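Local coordinates for protein pyridine synthase TbtD (Thermobispora bispora, PDB 5WA4) that probably catalyses the formal [4+2] aza-cycloaddition that builds the central pyridine ring of the thiopeptide antibiotic thiomuracin, acting on a precursor recognised through its leader peptide, at residues 173-176 against 177-181; 314-317 against 318-322. All coordinates share one frame; numbering follows the deposited sequence.

Interaction 1: residues 173-176 against 177-181; sequences VATA and HALST
Leu179 lays its CD1 methyl against Thr175 one turn back, 3.8 Å from Thr175 CG2, the two side chains running at a slant to each other. CG2 lies anti to the backbone N of Thr175, which turns the hydroxyl OG1 away from the leucine and toward Leu171 O and Trp249. Alongside this methyl contact the backbone bonds of the last turn close: Ala178 N bonds to Ala174 O at 2.9 Å and 164°, and Leu179 N reaches Thr175 O over the same 2.9 Å in a more bent hydrogen bond. Leu179 is the first residue to depart from helical backbone angles. The next carbonyl, Ala176 O, is taken instead by a side chain, Ser180 OG donating to it at 2.7 Å; OG sits between the backbone N and the carbonyl carbon (chi1 75°), folded back toward the helix end. The imidazole of His177 leads away from 173-176; NE2 is hydrogen-bonded to Glu235 and ND1 to the backbone N of Leu184. The contact is thus the C-terminal end of helix 164-178, wedged among helices 184-201, 220-235, 244-265 and 307-328: Ala174 and Ala178 face 244-265, while Ala176 and Ser180 pack on 184-201 and on Tyr314 of 307-328.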
loop_
_atom_site.group_PDB
_atom_site.type_symbol
_atom_site.label_atom_id
_atom_site.label_comp_id
_atom_site.label_asym_id
_atom_site.label_seq_id
_atom_site.Cartn_x
_atom_site.Cartn_y
_atom_site.Cartn_z
ATOM N N VAL E 173 22.484 13.357 24.916
ATOM C CA VAL E 173 21.902 14.655 25.258
ATOM C C VAL E 173 22.771 15.826 24.767
ATOM O O VAL E 173 22.250 16.824 24.280
ATOM C CB VAL E 173 21.700 14.793 26.796
ATOM C CG1 VAL E 173 21.187 16.180 27.163
ATOM C CG2 VAL E 173 20.748 13.741 27.316
ATOM N N ALA E 174 24.090 15.692 24.902
ATOM C CA ALA E 174 25.011 16.793 24.630
ATOM C C ALA E 174 25.041 17.139 23.141
ATOM O O ALA E 174 25.008 18.321 22.759
ATOM C CB ALA E 174 26.404 16.458 25.121
ATOM N N THR E 175 25.101 16.098 22.313
ATOM C CA THR E 175 25.034 16.249 20.872
ATOM C C THR E 175 23.737 16.942 20.415
ATOM O O THR E 175 23.777 17.847 19.552
ATOM C CB THR E 175 25.183 14.891 20.189
ATOM O OG1 THR E 175 26.435 14.317 20.586
ATOM C CG2 THR E 175 25.173 15.031 18.679
ATOM N N ALA E 176 22.594 16.552 20.978
ATOM C CA ALA E 176 21.335 17.160 20.544
ATOM C C ALA E 176 21.236 18.594 20.998
ATOM O O ALA E 176 20.528 19.383 20.380
ATOM C CB ALA E 176 20.142 16.390 21.048
ATOM N N HIS E 177 21.921 18.946 22.088
ATOM C CA HIS E 177 21.807 20.320 22.589
ATOM C C HIS E 177 22.766 21.240 21.836
ATOM O O HIS E 177 22.387 22.322 21.382
ATOM C CB HIS E 177 22.072 20.404 24.095
ATOM C CG HIS E 177 21.706 21.730 24.682
ATOM N ND1 HIS E 177 20.494 22.340 24.440
ATOM C CD2 HIS E 177 22.411 22.590 25.457
ATOM C CE1 HIS E 177 20.456 23.506 25.060
ATOM N NE2 HIS E 177 21.606 23.681 25.684
ATOM N N ALA E 178 24.004 20.787 21.698
ATOM C CA ALA E 178 25.062 21.599 21.143
ATOM C C ALA E 178 25.022 21.648 19.619
ATOM O O ALA E 178 25.102 22.720 19.029
ATOM C CB ALA E 178 26.418 21.080 21.621
ATOM N N LEU E 179 24.910 20.490 18.982
ATOM C CA LEU E 179 25.056 20.424 17.541
ATOM C C LEU E 179 23.751 20.474 16.754
ATOM O O LEU E 179 23.764 20.208 15.554
ATOM C CB LEU E 179 25.816 19.161 17.150
ATOM C CG LEU E 179 27.277 19.101 17.582
ATOM C CD1 LEU E 179 27.443 18.101 18.709
ATOM C CD2 LEU E 179 28.185 18.736 16.411
ATOM N N SER E 180 22.631 20.806 17.388
ATOM C CA SER E 180 21.423 21.080 16.603
ATOM C C SER E 180 21.188 22.592 16.548
ATOM O O SER E 180 21.877 23.358 17.240
ATOM C CB SER E 180 20.197 20.364 17.179
ATOM O OG SER E 180 19.721 20.995 18.346
ATOM N N THR E 181 20.222 23.034 15.752
ATOM C CA THR E 181 20.032 24.471 15.614
ATOM C C THR E 181 19.411 25.046 16.894
ATOM O O THR E 181 19.981 25.958 17.517
ATOM C CB THR E 181 19.167 24.855 14.362
ATOM O OG1 THR E 181 19.688 24.224 13.182
ATOM C CG2 THR E 181 19.188 26.352 14.148
#

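Interaction 2: residues 314-317 against 318-322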
loop_
_atom_site.group_PDB
_atom_site.type_symbol
_atom_site.label_atom_id
_atom_site.label_comp_id
_atom_site.label_asym_id
_atom_site.label_seq_id
_atom_site.Cartn_x
_atom_site.Cartn_y
_atom_site.Cartn_z
ATOM N N TYR E 314 23.324 17.569 11.218
ATOM C CA TYR E 314 22.877 17.145 12.526
ATOM C C TYR E 314 22.594 15.634 12.538
ATOM O O TYR E 314 23.171 14.922 13.344
ATOM C CB TYR E 314 21.638 17.924 12.963
ATOM C CG TYR E 314 21.106 17.414 14.283
ATOM C CD1 TYR E 314 21.758 17.707 15.472
ATOM C CD2 TYR E 314 19.967 16.624 14.340
ATOM C CE1 TYR E 314 21.288 17.229 16.687
ATOM C CE2 TYR E 314 19.489 16.144 15.540
ATOM C CZ TYR E 314 20.151 16.449 16.713
ATOM O OH TYR E 314 19.689 15.966 17.914
ATOM N N ARG E 315 21.738 15.139 11.640
ATOM C CA ARG E 315 21.445 13.716 11.627
ATOM C C ARG E 315 22.702 12.861 11.423
ATOM O O ARG E 315 22.797 11.766 11.975
ATOM C CB ARG E 315 20.367 13.321 10.578
ATOM C CG ARG E 315 19.010 14.101 10.583
ATOM C CD ARG E 315 17.800 13.091 10.418
ATOM N NE ARG E 315 17.380 12.581 11.741
ATOM C CZ ARG E 315 16.212 12.813 12.348
ATOM N NH1 ARG E 315 15.212 13.434 11.719
ATOM N NH2 ARG E 315 16.005 12.326 13.562
ATOM N N LEU E 316 23.688 13.339 10.678
ATOM C CA LEU E 316 24.877 12.509 10.493
ATOM C C LEU E 316 25.654 12.414 11.808
ATOM O O LEU E 316 26.301 11.402 12.117
ATOM C CB LEU E 316 25.776 13.059 9.386
ATOM C CG LEU E 316 26.983 12.166 9.099
ATOM C CD1 LEU E 316 27.109 11.808 7.628
ATOM C CD2 LEU E 316 28.245 12.844 9.586
ATOM N N VAL E 317 25.575 13.486 12.587
ATOM C CA VAL E 317 26.451 13.635 13.722
ATOM C C VAL E 317 25.791 12.948 14.956
ATOM O O VAL E 317 26.462 12.214 15.702
ATOM C CB VAL E 317 26.801 15.142 13.918
ATOM C CG1 VAL E 317 25.822 15.891 14.790
ATOM C CG2 VAL E 317 28.206 15.302 14.351
ATOM N N ILE E 318 24.478 13.096 15.129
ATOM C CA ILE E 318 23.789 12.287 16.126
ATOM C C ILE E 318 23.912 10.797 15.757
ATOM O O ILE E 318 23.999 9.942 16.632
ATOM C CB ILE E 318 22.293 12.673 16.283
ATOM C CG1 ILE E 318 21.712 12.054 17.553
ATOM C CG2 ILE E 318 21.480 12.186 15.142
ATOM C CD1 ILE E 318 21.947 12.907 18.809
ATOM N N ASN E 319 23.961 10.474 14.468
ATOM C CA ASN E 319 24.107 9.074 14.103
ATOM C C ASN E 319 25.498 8.552 14.389
ATOM O O ASN E 319 25.676 7.388 14.753
ATOM C CB ASN E 319 23.754 8.854 12.644
ATOM C CG ASN E 319 22.371 8.289 12.489
ATOM O OD1 ASN E 319 21.389 9.034 12.382
ATOM N ND2 ASN E 319 22.271 6.960 12.529
ATOM N N CYS E 320 26.482 9.420 14.236
ATOM C CA CYS E 320 27.840 9.061 14.575
ATOM C C CYS E 320 27.932 8.806 16.102
ATOM O O CYS E 320 28.648 7.915 16.557
ATOM C CB CYS E 320 28.807 10.167 14.108
ATOM S SG CYS E 320 29.267 10.057 12.316
ATOM N N THR E 321 27.191 9.578 16.891
ATOM C CA THR E 321 27.165 9.349 18.320
ATOM C C THR E 321 26.645 7.943 18.629
ATOM O O THR E 321 27.288 7.180 19.380
ATOM C CB THR E 321 26.300 10.372 19.045
ATOM O OG1 THR E 321 26.914 11.657 18.951
ATOM C CG2 THR E 321 26.154 9.994 20.508
ATOM N N TYR E 322 25.494 7.601 18.049
ATOM C CA TYR E 322 24.930 6.278 18.257
ATOM C C TYR E 322 25.969 5.241 17.867
ATOM O O TYR E 322 26.120 4.254 18.560
ATOM C CB TYR E 322 23.645 6.074 17.455
ATOM C CG TYR E 322 22.490 6.984 17.840
ATOM C CD1 TYR E 322 22.427 7.582 19.100
ATOM C CD2 TYR E 322 21.458 7.238 16.942
ATOM C CE1 TYR E 322 21.370 8.410 19.445
ATOM C CE2 TYR E 322 20.395 8.048 17.273
ATOM C CZ TYR E 322 20.348 8.641 18.521
ATOM O OH TYR E 322 19.287 9.481 18.837
#
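Residues 314-317 run straight into 318-322 as unbroken alpha-helix, and four successive i to i+4 backbone bonds join them. Ile318 N meets Tyr314 O at 2.9 Å in a nearly straight bond of 172°, and the same carbonyl also accepts from Val317 N. The following bonds, Asn319 N to Arg315 O, Cys320 N to Leu316 O and Thr321 N to Val317 O, are more bent. Side chains one turn apart then pair up. Tyr314 and Ile318 lie side by side and point the same way, with Ile318 CB placed obliquely to the phenol ring. With CG1 anti to the backbone N (chi1 -166°) and the next torsion near 86°, Ile318 brings CD1 to Tyr314 OH, 3.9 Å away, while its other branch, CG2, rests 3.5 Å from Arg315 O. The phenol hydroxyl is hydrogen-bonded to Ser190 of helix 184-201.

This stretch belongs to helix 307-328 of the lantibiotic dehydratase C-terminal family region, and it is packed on several sides within an all-helical part of the fold. Tyr314, Val317 and Ile318 face helix 164-178, and Val317 and Thr321 also touch Leu253 of helix 244-265. Elsewhere on the helix surface, Leu316 CD2 and Cys320 SG are in apolar contact at 4.0 Å, with Leu316 reaching on to Ala260. Thr321 OG1 joins a buried polar cluster with Trp249; a weak bond to Val317 O remains unsettled, since the same hydroxyl proton has another acceptor within reach. At the end of the segment, Tyr322 stacks on His194 of helix 184-201.

Overall arrangement
Along the chain the two contacts come in series, neither nesting nor crossing: interaction 1 ends helix 164-178, and interaction 2 follows more than 130 residues later in helix 307-328. Each is local, so neither closes a long loop; the distant parts of the chain meet where the two helices pack together, with the contact centres about 10 Å apart. Thr175 OG1 lies 3.2 Å from Thr321 OG1 in a probable hydrogen bond, and Ala176 CB, Leu179 O and Ser180 CB pack against the Tyr314 ring and hydroxyl. Helices 184-201 and 244-265 touch both contacts, joining them within one helical bundle beside the antiparallel sheet.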